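Local coordinates for citrate synthase (Pyrobaculum aerophilum, PDB 2IBP), which probably catalyses the condensation of oxaloacetate with acetyl-CoA and water to citrate and CoA in the tricarboxylic acid cycle, and forms a homodimer of topologically interlinked chains, at residues A[150-154]-A[233-237]; A[212-216]-A[373-378]; A[218-223]-A[239-244]; A[224-230]-A[383-389]. The contacts are given in a common frame with arbitrary orientation. Residue numbers count along the deposited sequence, not the author numbering.

Contact 1: A[150-154]-A[233-237]; sequences IAEKL and LYSSV
Both segments are regular α-helix: residues 150-154 are a turn within the long helix 141-169, and 233-237 are the first turn of helix 233-244. Their axes come no closer than 10.4 Å and cross at -40°, with the N-to-C directions 40° apart. Side chains fill most of this wide gap. In the register, Ile150 CA is 7.1 Å from Leu233 CA and Leu154 CA is 7.2 Å from Tyr234 CA. One turn apart on the same helical face, Ile150 (m,t) and Leu154 (chi1 -80°, chi2 155°) both direct CB toward the partner. Such inclined helix-on-helix layers are what the largely helical citrate synthase fold is built from, and here the layer is apolar. Ile150 CG2 lies 3.7 Å from Leu233 CB and 3.4 Å from Tyr234 CE2. Leu154 covers one face of the Tyr234 ring in a CH-π contact, its CG 4.2 Å from the centroid and 14° off the normal. Leu154 CD2 meets Tyr234 CD1 at 3.5 Å, while its CD1 reaches Leu233 CB at 3.9 Å and Val237 CG2 at 4.0 Å. Tyr234 (chi1 -75°, chi2 -98°) starts sideways but carries its ring back across the gap, so that OH stands 3.7 Å from Lys153 CB. That hydroxyl hydrogen-bonds to Asp124, and Lys153 NZ forms salt bridges with Asp124 and Asp126.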
loop_
_atom_site.group_PDB
_atom_site.type_symbol
_atom_site.label_atom_id
_atom_site.label_comp_id
_atom_site.label_asym_id
_atom_site.label_seq_id
_atom_site.Cartn_x
_atom_site.Cartn_y
_atom_site.Cartn_z
ATOM N N ILE A 150 5.613 -17.072 -7.361
ATOM C CA ILE A 150 5.911 -15.904 -6.523
ATOM C C ILE A 150 5.068 -15.898 -5.261
ATOM O O ILE A 150 5.566 -15.583 -4.164
ATOM C CB ILE A 150 5.747 -14.592 -7.316
ATOM C CG1 ILE A 150 6.776 -14.565 -8.455
ATOM C CG2 ILE A 150 5.898 -13.370 -6.390
ATOM C CD1 ILE A 150 6.455 -13.605 -9.600
ATOM N N ALA A 151 3.790 -16.213 -5.415
ATOM C CA ALA A 151 2.870 -16.308 -4.278
ATOM C C ALA A 151 3.398 -17.335 -3.264
ATOM O O ALA A 151 3.464 -17.057 -2.059
ATOM C CB ALA A 151 1.463 -16.657 -4.736
ATOM N N GLU A 152 3.835 -18.498 -3.746
ATOM C CA GLU A 152 4.418 -19.510 -2.859
ATOM C C GLU A 152 5.666 -18.988 -2.134
ATOM O O GLU A 152 5.839 -19.196 -0.941
ATOM C CB GLU A 152 4.779 -20.774 -3.653
ATOM C CG GLU A 152 3.591 -21.512 -4.156
ATOM C CD GLU A 152 3.947 -22.810 -4.853
ATOM O OE1 GLU A 152 5.154 -23.141 -4.968
ATOM O OE2 GLU A 152 3.000 -23.520 -5.238
ATOM N N LYS A 153 6.503 -18.250 -2.847
ATOM C CA LYS A 153 7.715 -17.714 -2.264
ATOM C C LYS A 153 7.384 -16.760 -1.142
ATOM O O LYS A 153 8.037 -16.761 -0.107
ATOM C CB LYS A 153 8.561 -17.003 -3.295
ATOM C CG LYS A 153 9.243 -17.928 -4.258
ATOM C CD LYS A 153 9.935 -17.127 -5.307
ATOM C CE LYS A 153 10.592 -17.976 -6.339
ATOM N NZ LYS A 153 11.144 -17.069 -7.390
ATOM N N LEU A 154 6.398 -15.896 -1.366
ATOM C CA LEU A 154 6.002 -14.939 -0.321
ATOM C C LEU A 154 5.501 -15.643 0.959
ATOM O O LEU A 154 5.834 -15.253 2.080
ATOM C CB LEU A 154 4.932 -14.003 -0.888
ATOM C CG LEU A 154 5.540 -12.884 -1.738
ATOM C CD1 LEU A 154 4.586 -12.323 -2.773
ATOM C CD2 LEU A 154 6.113 -11.759 -0.867
ATOM N N LEU A 233 3.675 -8.723 -7.056
ATOM C CA LEU A 233 3.170 -9.377 -5.856
ATOM C C LEU A 233 3.910 -9.020 -4.593
ATOM O O LEU A 233 3.297 -8.903 -3.520
ATOM C CB LEU A 233 3.151 -10.889 -6.051
ATOM C CG LEU A 233 2.009 -11.381 -6.929
ATOM C CD1 LEU A 233 2.328 -12.744 -7.566
ATOM C CD2 LEU A 233 0.721 -11.418 -6.135
ATOM N N TYR A 234 5.230 -8.879 -4.680
ATOM C CA TYR A 234 5.988 -8.499 -3.506
ATOM C C TYR A 234 5.563 -7.099 -3.063
ATOM O O TYR A 234 5.352 -6.854 -1.885
ATOM C CB TYR A 234 7.475 -8.539 -3.788
ATOM C CG TYR A 234 8.085 -9.925 -3.852
ATOM C CD1 TYR A 234 8.745 -10.450 -2.751
ATOM C CD2 TYR A 234 8.101 -10.650 -5.029
ATOM C CE1 TYR A 234 9.380 -11.672 -2.799
ATOM C CE2 TYR A 234 8.709 -11.908 -5.080
ATOM C CZ TYR A 234 9.359 -12.399 -3.965
ATOM O OH TYR A 234 10.008 -13.631 -3.982
ATOM N N SER A 235 5.488 -6.170 -4.000
ATOM C CA SER A 235 5.083 -4.806 -3.660
ATOM C C SER A 235 3.670 -4.763 -3.073
ATOM O O SER A 235 3.389 -4.021 -2.123
ATOM C CB SER A 235 5.196 -3.911 -4.893
ATOM O OG SER A 235 6.567 -3.806 -5.233
ATOM N N SER A 236 2.779 -5.598 -3.603
ATOM C CA SER A 236 1.415 -5.669 -3.081
ATOM C C SER A 236 1.416 -6.160 -1.619
ATOM O O SER A 236 0.696 -5.637 -0.761
ATOM C CB SER A 236 0.569 -6.565 -3.961
ATOM O OG SER A 236 0.469 -6.011 -5.274
ATOM N N VAL A 237 2.251 -7.151 -1.340
ATOM C CA VAL A 237 2.367 -7.661 0.017
ATOM C C VAL A 237 3.013 -6.620 0.938
ATOM O O VAL A 237 2.547 -6.422 2.067
ATOM C CB VAL A 237 3.083 -9.024 0.069
ATOM C CG1 VAL A 237 3.427 -9.401 1.517
ATOM C CG2 VAL A 237 2.198 -10.074 -0.560
#

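Contact 2: A[212-216]-A[373-378]; sequences ADHEV and VGWVAH
A loop beside the predicted active site is fixed here to a helix of the protein core: the side chain of Glu215 is about 8 Å from that of His289, predicted to be catalytic. Residues 212-216 are irregular, extended at Asp213 (phi/psi -155/151) and with positive phi at Glu215 (55/-136). Residues 373-378 belong to helix 363-382, kinked where the amides of Val373 and Gly374 lack bonds to the preceding turn. The loop passes close by this kink. Asp213 CA comes within 4.7 Å of Gly374 CA, and Gly374 N gives a weak hydrogen bond to Ala212 O at 3.2 Å. A CB on Gly374 would clash, lying 2.3 Å from Asp213 OD1. One turn on, His378 (chi1 -87°, chi2 -84°) completes a His-carboxylate pair, NE2 donating to Asp213 OD2 at 2.9 Å. The same OD2 is bonded to Ser37, and His378 ND1 to Lys32. Ala212 CB packs on Val373 CG1 at 3.8 Å, and Val216 CG2 lies 4.1 Å from His378 CE1.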
loop_
_atom_site.group_PDB
_atom_site.type_symbol
_atom_site.label_atom_id
_atom_site.label_comp_id
_atom_site.label_asym_id
_atom_site.label_seq_id
_atom_site.Cartn_x
_atom_site.Cartn_y
_atom_site.Cartn_z
ATOM N N ALA A 212 -5.265 -17.248 8.318
ATOM C CA ALA A 212 -4.846 -17.247 6.916
ATOM C C ALA A 212 -5.631 -16.310 6.004
ATOM O O ALA A 212 -5.049 -15.728 5.072
ATOM C CB ALA A 212 -4.837 -18.651 6.371
ATOM N N ASP A 213 -6.938 -16.206 6.226
ATOM C CA ASP A 213 -7.745 -15.238 5.476
ATOM C C ASP A 213 -8.976 -14.877 6.269
ATOM O O ASP A 213 -9.445 -15.665 7.097
ATOM C CB ASP A 213 -8.161 -15.735 4.096
ATOM C CG ASP A 213 -8.545 -14.582 3.179
ATOM O OD1 ASP A 213 -7.723 -13.651 3.049
ATOM O OD2 ASP A 213 -9.670 -14.567 2.628
ATOM N N HIS A 214 -9.482 -13.668 6.063
ATOM C CA HIS A 214 -10.667 -13.257 6.773
ATOM C C HIS A 214 -11.303 -12.104 6.025
ATOM O O HIS A 214 -11.142 -10.952 6.401
ATOM C CB HIS A 214 -10.308 -12.909 8.220
ATOM C CG HIS A 214 -11.396 -13.206 9.208
ATOM N ND1 HIS A 214 -12.065 -12.222 9.902
ATOM C CD2 HIS A 214 -11.985 -14.376 9.559
ATOM C CE1 HIS A 214 -12.970 -12.780 10.691
ATOM N NE2 HIS A 214 -12.928 -14.087 10.517
ATOM N N GLU A 215 -11.904 -12.457 4.890
ATOM C CA GLU A 215 -12.543 -11.505 3.996
ATOM C C GLU A 215 -11.600 -10.378 3.565
ATOM O O GLU A 215 -10.481 -10.678 3.162
ATOM C CB GLU A 215 -13.902 -11.063 4.531
ATOM C CG GLU A 215 -14.850 -12.283 4.567
ATOM C CD GLU A 215 -16.273 -11.986 4.986
ATOM O OE1 GLU A 215 -16.548 -10.931 5.606
ATOM O OE2 GLU A 215 -17.116 -12.869 4.736
ATOM N N VAL A 216 -12.048 -9.118 3.567
ATOM C CA VAL A 216 -11.235 -8.054 2.976
ATOM C C VAL A 216 -10.991 -6.842 3.874
ATOM O O VAL A 216 -11.580 -5.758 3.668
ATOM C CB VAL A 216 -11.827 -7.565 1.623
ATOM C CG1 VAL A 216 -10.784 -6.712 0.891
ATOM C CG2 VAL A 216 -12.223 -8.739 0.750
ATOM N N VAL A 373 -0.797 -15.675 2.828
ATOM C CA VAL A 373 -1.406 -16.536 1.826
ATOM C C VAL A 373 -2.745 -15.978 1.341
ATOM O O VAL A 373 -3.050 -16.037 0.160
ATOM C CB VAL A 373 -1.522 -18.010 2.251
ATOM C CG1 VAL A 373 -2.513 -18.213 3.391
ATOM C CG2 VAL A 373 -1.910 -18.857 1.027
ATOM N N GLY A 374 -3.539 -15.425 2.252
ATOM C CA GLY A 374 -4.787 -14.791 1.868
ATOM C C GLY A 374 -4.505 -13.609 0.951
ATOM O O GLY A 374 -5.141 -13.445 -0.078
ATOM N N TRP A 375 -3.517 -12.792 1.301
ATOM C CA TRP A 375 -3.204 -11.628 0.493
ATOM C C TRP A 375 -2.871 -12.023 -0.931
ATOM O O TRP A 375 -3.450 -11.472 -1.871
ATOM C CB TRP A 375 -2.047 -10.829 1.073
ATOM C CG TRP A 375 -2.324 -10.181 2.377
ATOM C CD1 TRP A 375 -3.495 -9.679 2.805
ATOM C CD2 TRP A 375 -1.339 -9.793 3.349
ATOM N NE1 TRP A 375 -3.335 -9.087 4.040
ATOM C CE2 TRP A 375 -2.018 -9.151 4.393
ATOM C CE3 TRP A 375 0.043 -9.969 3.453
ATOM C CZ2 TRP A 375 -1.366 -8.683 5.526
ATOM C CZ3 TRP A 375 0.688 -9.524 4.600
ATOM C CH2 TRP A 375 -0.022 -8.896 5.619
ATOM N N VAL A 376 -1.932 -12.952 -1.091
ATOM C CA VAL A 376 -1.520 -13.359 -2.445
ATOM C C VAL A 376 -2.674 -14.042 -3.204
ATOM O O VAL A 376 -2.881 -13.779 -4.401
ATOM C CB VAL A 376 -0.201 -14.144 -2.480
ATOM C CG1 VAL A 376 0.920 -13.291 -1.907
ATOM C CG2 VAL A 376 -0.325 -15.473 -1.714
ATOM N N ALA A 377 -3.462 -14.862 -2.517
ATOM C CA ALA A 377 -4.616 -15.513 -3.159
ATOM C C ALA A 377 -5.591 -14.452 -3.656
ATOM O O ALA A 377 -6.176 -14.565 -4.736
ATOM C CB ALA A 377 -5.326 -16.459 -2.190
ATOM N N HIS A 378 -5.813 -13.430 -2.830
ATOM C CA HIS A 378 -6.744 -12.362 -3.191
ATOM C C HIS A 378 -6.254 -11.577 -4.395
ATOM O O HIS A 378 -7.032 -11.276 -5.276
ATOM C CB HIS A 378 -6.999 -11.427 -2.023
ATOM C CG HIS A 378 -8.096 -11.881 -1.118
ATOM N ND1 HIS A 378 -9.427 -11.627 -1.377
ATOM C CD2 HIS A 378 -8.063 -12.519 0.076
ATOM C CE1 HIS A 378 -10.165 -12.121 -0.402
ATOM N NE2 HIS A 378 -9.364 -12.683 0.484
#

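Contact 3: A[218-223]-A[239-244]; sequences ASTFAA and AAIAAL
Small residues let two helices approach until backbone touches side chain, and this antiparallel pair is a clear case. The helical segments 218-223 and 239-244, from helices 218-227 and 233-244, run at 152° to each other, with their axes only 7.4 Å apart at closest approach. The nearest α-carbons, Ser219 CA and Ala240 CA, are 4.2 Å apart, and Ala240 CA makes a CA-H...O contact with Ser219 O at 3.5 Å. Ser219 (chi1 p) is a bump set into the hollow between Ala240, Ala243 and Leu244: its CB is 3.2 Å from Ala240 O and 4.1 Å from Leu244 N. The return bump is Ala243, whose CB settles over the backbone of the other helix, 3.7 Å from Ser219 CA, 4.0 Å from Ala218 O and 4.1 Å from Ala222 CB. A turn further on, Ala222 CB fills the dip beside Ala239 and Ala240, 3.8 Å from Ala239 O and 4.2 Å from Ala240 CA. Ala223 CB closes one flank on Ala240 CB at 4.2 Å. Ser219 OG, not engaged across the pair, is bonded to His249 and Trp375. The two helices follow one another in the chain. Helix 363-382 covers one flank through Trp375, which rests on Thr220 and Ala240. Helix 109-123 backs Ile241. The second subunit meets the pair directly, its Phe221 ring against Phe221 here, consistent with the helical dimer interface of citrate synthases.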
loop_
_atom_site.group_PDB
_atom_site.type_symbol
_atom_site.label_atom_id
_atom_site.label_comp_id
_atom_site.label_asym_id
_atom_site.label_seq_id
_atom_site.Cartn_x
_atom_site.Cartn_y
_atom_site.Cartn_z
ATOM N N ALA A 218 -8.406 -3.899 5.669
ATOM C CA ALA A 218 -7.615 -2.868 5.018
ATOM C C ALA A 218 -6.313 -3.374 4.409
ATOM O O ALA A 218 -5.914 -2.912 3.342
ATOM C CB ALA A 218 -7.349 -1.709 5.982
ATOM N N SER A 219 -5.673 -4.364 5.031
ATOM C CA SER A 219 -4.409 -4.865 4.503
ATOM C C SER A 219 -4.656 -5.601 3.177
ATOM O O SER A 219 -3.983 -5.378 2.172
ATOM C CB SER A 219 -3.703 -5.759 5.517
ATOM O OG SER A 219 -4.528 -6.824 5.904
ATOM N N THR A 220 -5.677 -6.444 3.164
ATOM C CA THR A 220 -6.051 -7.157 1.941
ATOM C C THR A 220 -6.500 -6.166 0.856
ATOM O O THR A 220 -6.186 -6.326 -0.316
ATOM C CB THR A 220 -7.127 -8.178 2.246
ATOM O OG1 THR A 220 -6.642 -9.058 3.272
ATOM C CG2 THR A 220 -7.509 -8.986 1.028
ATOM N N PHE A 221 -7.191 -5.111 1.276
ATOM C CA PHE A 221 -7.606 -4.077 0.336
ATOM C C PHE A 221 -6.409 -3.342 -0.246
ATOM O O PHE A 221 -6.358 -3.098 -1.467
ATOM C CB PHE A 221 -8.565 -3.115 1.019
ATOM C CG PHE A 221 -9.214 -2.136 0.094
ATOM C CD1 PHE A 221 -9.651 -2.526 -1.157
ATOM C CD2 PHE A 221 -9.566 -0.878 0.556
ATOM C CE1 PHE A 221 -10.297 -1.647 -1.976
ATOM C CE2 PHE A 221 -10.231 0.007 -0.266
ATOM C CZ PHE A 221 -10.601 -0.391 -1.522
ATOM N N ALA A 222 -5.437 -3.003 0.613
ATOM C CA ALA A 222 -4.210 -2.323 0.172
ATOM C C ALA A 222 -3.525 -3.164 -0.904
ATOM O O ALA A 222 -3.078 -2.639 -1.922
ATOM C CB ALA A 222 -3.258 -2.094 1.324
ATOM N N ALA A 223 -3.449 -4.470 -0.677
ATOM C CA ALA A 223 -2.861 -5.380 -1.663
ATOM C C ALA A 223 -3.632 -5.305 -2.984
ATOM O O ALA A 223 -3.015 -5.320 -4.062
ATOM C CB ALA A 223 -2.868 -6.806 -1.130
ATOM N N ALA A 239 2.722 -3.457 0.700
ATOM C CA ALA A 239 1.639 -2.511 0.972
ATOM C C ALA A 239 0.645 -3.067 1.992
ATOM O O ALA A 239 0.195 -2.355 2.859
ATOM C CB ALA A 239 0.912 -2.112 -0.319
ATOM N N ALA A 240 0.292 -4.345 1.866
ATOM C CA ALA A 240 -0.591 -4.993 2.835
ATOM C C ALA A 240 0.002 -4.898 4.248
ATOM O O ALA A 240 -0.698 -4.575 5.210
ATOM C CB ALA A 240 -0.795 -6.441 2.458
ATOM N N ILE A 241 1.305 -5.155 4.351
ATOM C CA ILE A 241 2.044 -5.046 5.622
ATOM C C ILE A 241 2.002 -3.622 6.152
ATOM O O ILE A 241 1.825 -3.402 7.343
ATOM C CB ILE A 241 3.477 -5.546 5.444
ATOM C CG1 ILE A 241 3.454 -7.053 5.163
ATOM C CG2 ILE A 241 4.344 -5.233 6.668
ATOM C CD1 ILE A 241 4.787 -7.614 4.675
ATOM N N ALA A 242 2.195 -2.660 5.259
ATOM C CA ALA A 242 2.123 -1.244 5.642
ATOM C C ALA A 242 0.781 -0.954 6.297
ATOM O O ALA A 242 0.692 -0.271 7.319
ATOM C CB ALA A 242 2.322 -0.376 4.413
ATOM N N ALA A 243 -0.288 -1.480 5.730
ATOM C CA ALA A 243 -1.609 -1.239 6.303
ATOM C C ALA A 243 -1.765 -1.992 7.617
ATOM O O ALA A 243 -2.324 -1.476 8.590
ATOM C CB ALA A 243 -2.707 -1.663 5.315
ATOM N N LEU A 244 -1.310 -3.239 7.622
ATOM C CA LEU A 244 -1.444 -4.101 8.787
ATOM C C LEU A 244 -0.794 -3.499 10.035
ATOM O O LEU A 244 -1.216 -3.753 11.153
ATOM C CB LEU A 244 -0.813 -5.454 8.478
ATOM C CG LEU A 244 -0.839 -6.446 9.626
ATOM C CD1 LEU A 244 -2.264 -6.729 10.002
ATOM C CD2 LEU A 244 -0.137 -7.727 9.221
#

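Contact 4: A[224-230]-A[383-389]; sequences HVVASTL and WENNRIF
Two apolar patches lie at the middle of this contact. In one, the Phe389 ring (chi1 -76°, chi2 -85°) has Val225 CG2 over a face, 4.2 Å from CD2, and His224 CB 4.0 Å from CE2. In the other, Trp383 CE2 lies 4.1 Å from Ala227 CB and its CD1 4.0 Å from Leu230 CD2. The 224-230 segment carries the last turn of helix 218-227 into a loop: a type I turn runs from Ala227 to Leu230, whose positive phi (72°) and backward bonds, including Leu230 N to Ala227 O at 2.8 Å, make a Schellman motif. The 383-389 segment has no regular structure here and runs extended from Asn386 onward, with Ile388 CA 4.4 Å from Ser228 CA and Val225 CA 6.1 Å from Phe389 CA. Outside the patches come the polar links. Trp383 NE1 donates to Ala227 O (2.9 Å, 173°), and Asn386 ND2 to Ser228 O (2.9 Å, 175°), while Asn386 OD1 is buried without a partner. Ser228 OG (chi1 p) gives its proton to Val225 O at 2.7 Å and accepts from Phe389 N at 3.1 Å. Further out, Arg387 forms a salt bridge with Glu27 of the second subunit. The buried carbonyls of Ala227 and Ser228 thus receive side-chain donors, and Ser228 OG the Phe389 amide, tying the helix end to the segment leading to strand 392-395.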
loop_
_atom_site.group_PDB
_atom_site.type_symbol
_atom_site.label_atom_id
_atom_site.label_comp_id
_atom_site.label_asym_id
_atom_site.label_seq_id
_atom_site.Cartn_x
_atom_site.Cartn_y
_atom_site.Cartn_z
ATOM N N HIS A 224 -4.966 -5.222 -2.918
ATOM C CA HIS A 224 -5.778 -5.088 -4.137
ATOM C C HIS A 224 -5.470 -3.805 -4.869
ATOM O O HIS A 224 -5.409 -3.776 -6.086
ATOM C CB HIS A 224 -7.273 -5.079 -3.844
ATOM C CG HIS A 224 -7.871 -6.436 -3.643
ATOM N ND1 HIS A 224 -7.859 -7.079 -2.425
ATOM C CD2 HIS A 224 -8.564 -7.235 -4.488
ATOM C CE1 HIS A 224 -8.525 -8.219 -2.532
ATOM N NE2 HIS A 224 -8.950 -8.343 -3.779
ATOM N N VAL A 225 -5.386 -2.712 -4.128
ATOM C CA VAL A 225 -5.178 -1.411 -4.775
ATOM C C VAL A 225 -3.837 -1.386 -5.511
ATOM O O VAL A 225 -3.744 -0.936 -6.649
ATOM C CB VAL A 225 -5.289 -0.263 -3.761
ATOM C CG1 VAL A 225 -4.914 1.076 -4.424
ATOM C CG2 VAL A 225 -6.704 -0.196 -3.222
ATOM N N VAL A 226 -2.803 -1.877 -4.852
ATOM C CA VAL A 226 -1.492 -1.937 -5.437
ATOM C C VAL A 226 -1.493 -2.907 -6.601
ATOM O O VAL A 226 -1.048 -2.574 -7.688
ATOM C CB VAL A 226 -0.425 -2.311 -4.392
ATOM C CG1 VAL A 226 0.902 -2.650 -5.062
ATOM C CG2 VAL A 226 -0.280 -1.185 -3.372
ATOM N N ALA A 227 -2.054 -4.096 -6.406
ATOM C CA ALA A 227 -2.082 -5.079 -7.482
ATOM C C ALA A 227 -2.886 -4.604 -8.672
ATOM O O ALA A 227 -2.598 -4.995 -9.814
ATOM C CB ALA A 227 -2.621 -6.398 -6.984
ATOM N N SER A 228 -3.844 -3.709 -8.440
ATOM C CA SER A 228 -4.743 -3.262 -9.514
ATOM C C SER A 228 -4.033 -2.471 -10.619
ATOM O O SER A 228 -4.563 -2.342 -11.725
ATOM C CB SER A 228 -5.930 -2.462 -8.998
ATOM O OG SER A 228 -5.553 -1.140 -8.662
ATOM N N THR A 229 -2.847 -1.946 -10.300
ATOM C CA THR A 229 -2.023 -1.222 -11.260
ATOM C C THR A 229 -1.098 -2.177 -12.008
ATOM O O THR A 229 -0.275 -1.756 -12.823
ATOM C CB THR A 229 -1.117 -0.195 -10.578
ATOM O OG1 THR A 229 -0.128 -0.855 -9.777
ATOM C CG2 THR A 229 -1.910 0.775 -9.729
ATOM N N LEU A 230 -1.221 -3.456 -11.671
ATOM C CA LEU A 230 -0.371 -4.522 -12.171
ATOM C C LEU A 230 1.024 -4.464 -11.582
ATOM O O LEU A 230 1.970 -5.042 -12.129
ATOM C CB LEU A 230 -0.355 -4.621 -13.688
ATOM C CG LEU A 230 -1.733 -4.941 -14.291
ATOM C CD1 LEU A 230 -1.552 -5.159 -15.796
ATOM C CD2 LEU A 230 -2.388 -6.147 -13.660
ATOM N N TRP A 383 -6.637 -10.455 -10.237
ATOM C CA TRP A 383 -5.986 -10.461 -11.541
ATOM C C TRP A 383 -6.686 -11.317 -12.593
ATOM O O TRP A 383 -6.319 -11.265 -13.776
ATOM C CB TRP A 383 -4.528 -10.868 -11.431
ATOM C CG TRP A 383 -3.626 -9.803 -10.892
ATOM C CD1 TRP A 383 -3.917 -8.474 -10.721
ATOM C CD2 TRP A 383 -2.210 -9.922 -10.706
ATOM N NE1 TRP A 383 -2.798 -7.794 -10.334
ATOM C CE2 TRP A 383 -1.727 -8.645 -10.340
ATOM C CE3 TRP A 383 -1.310 -10.990 -10.780
ATOM C CZ2 TRP A 383 -0.384 -8.408 -10.062
ATOM C CZ3 TRP A 383 0.024 -10.754 -10.509
ATOM C CH2 TRP A 383 0.477 -9.470 -10.149
ATOM N N GLU A 384 -7.638 -12.154 -12.179
ATOM C CA GLU A 384 -8.446 -12.886 -13.162
ATOM C C GLU A 384 -9.392 -11.936 -13.905
ATOM O O GLU A 384 -9.920 -12.272 -14.959
ATOM C CB GLU A 384 -9.249 -14.003 -12.494
ATOM C CG GLU A 384 -8.368 -15.138 -12.036
ATOM C CD GLU A 384 -7.696 -15.841 -13.205
ATOM O OE1 GLU A 384 -8.413 -16.452 -14.028
ATOM O OE2 GLU A 384 -6.451 -15.791 -13.306
ATOM N N ASN A 385 -9.633 -10.757 -13.342
ATOM C CA ASN A 385 -10.454 -9.743 -14.005
ATOM C C ASN A 385 -10.032 -8.414 -13.406
ATOM O O ASN A 385 -10.763 -7.812 -12.629
ATOM C CB ASN A 385 -11.946 -9.964 -13.793
ATOM C CG ASN A 385 -12.789 -9.040 -14.667
ATOM O OD1 ASN A 385 -12.281 -8.443 -15.617
ATOM N ND2 ASN A 385 -14.085 -8.974 -14.389
ATOM N N ASN A 386 -8.818 -8.010 -13.733
ATOM C CA ASN A 386 -8.251 -6.835 -13.117
ATOM C C ASN A 386 -8.874 -5.553 -13.616
ATOM O O ASN A 386 -9.192 -5.423 -14.802
ATOM C CB ASN A 386 -6.759 -6.745 -13.387
ATOM C CG ASN A 386 -6.103 -5.631 -12.595
ATOM O OD1 ASN A 386 -6.037 -5.696 -11.374
ATOM N ND2 ASN A 386 -5.670 -4.582 -13.283
ATOM N N ARG A 387 -9.026 -4.604 -12.704
ATOM C CA ARG A 387 -9.403 -3.252 -13.080
ATOM C C ARG A 387 -8.690 -2.329 -12.116
ATOM O O ARG A 387 -8.842 -2.467 -10.909
ATOM C CB ARG A 387 -10.907 -3.008 -12.995
ATOM C CG ARG A 387 -11.341 -1.606 -13.439
ATOM C CD ARG A 387 -11.083 -1.421 -14.922
ATOM N NE ARG A 387 -11.708 -0.221 -15.473
ATOM C CZ ARG A 387 -12.919 -0.187 -16.027
ATOM N NH1 ARG A 387 -13.678 -1.274 -16.074
ATOM N NH2 ARG A 387 -13.389 0.952 -16.519
ATOM N N ILE A 388 -7.956 -1.353 -12.631
ATOM C CA ILE A 388 -7.283 -0.406 -11.756
ATOM C C ILE A 388 -8.317 0.366 -10.932
ATOM O O ILE A 388 -9.376 0.756 -11.426
ATOM C CB ILE A 388 -6.412 0.555 -12.555
ATOM C CG1 ILE A 388 -5.577 1.438 -11.629
ATOM C CG2 ILE A 388 -7.262 1.351 -13.523
ATOM C CD1 ILE A 388 -4.496 2.195 -12.354
ATOM N N PHE A 389 -8.016 0.552 -9.652
ATOM C CA PHE A 389 -8.906 1.330 -8.789
ATOM C C PHE A 389 -8.845 2.807 -9.180
ATOM O O PHE A 389 -7.761 3.365 -9.367
ATOM C CB PHE A 389 -8.622 1.097 -7.319
ATOM C CG PHE A 389 -9.136 -0.224 -6.822
ATOM C CD1 PHE A 389 -10.454 -0.358 -6.398
ATOM C CD2 PHE A 389 -8.358 -1.352 -6.914
ATOM C CE1 PHE A 389 -10.935 -1.602 -5.966
ATOM C CE2 PHE A 389 -8.845 -2.584 -6.532
ATOM C CZ PHE A 389 -10.123 -2.705 -6.054
#

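In the fold
All four contacts are buried, with centres about 8 Å (contact 2), 9 Å (contact 3), 14 Å (contact 1) and 20 Å (contact 4) from the chain centre. Helix 233-244 serves contacts 1 and 3, helix 218-227 contacts 3 and 4, and helix 363-382 supplies a segment of contact 2, whose Val376 packs on Ala151, Leu154 and Val237 of contact 1. The helix pairs rely on apolar filling, large side chains across a wide gap in contact 1 and small ones across a narrow gap in contact 3. The loops of contacts 2 and 4 add hydrogen bonds to apolar packing. The second subunit reaches many residues of contacts 3 and 4, but just one each of contacts 1 and 2.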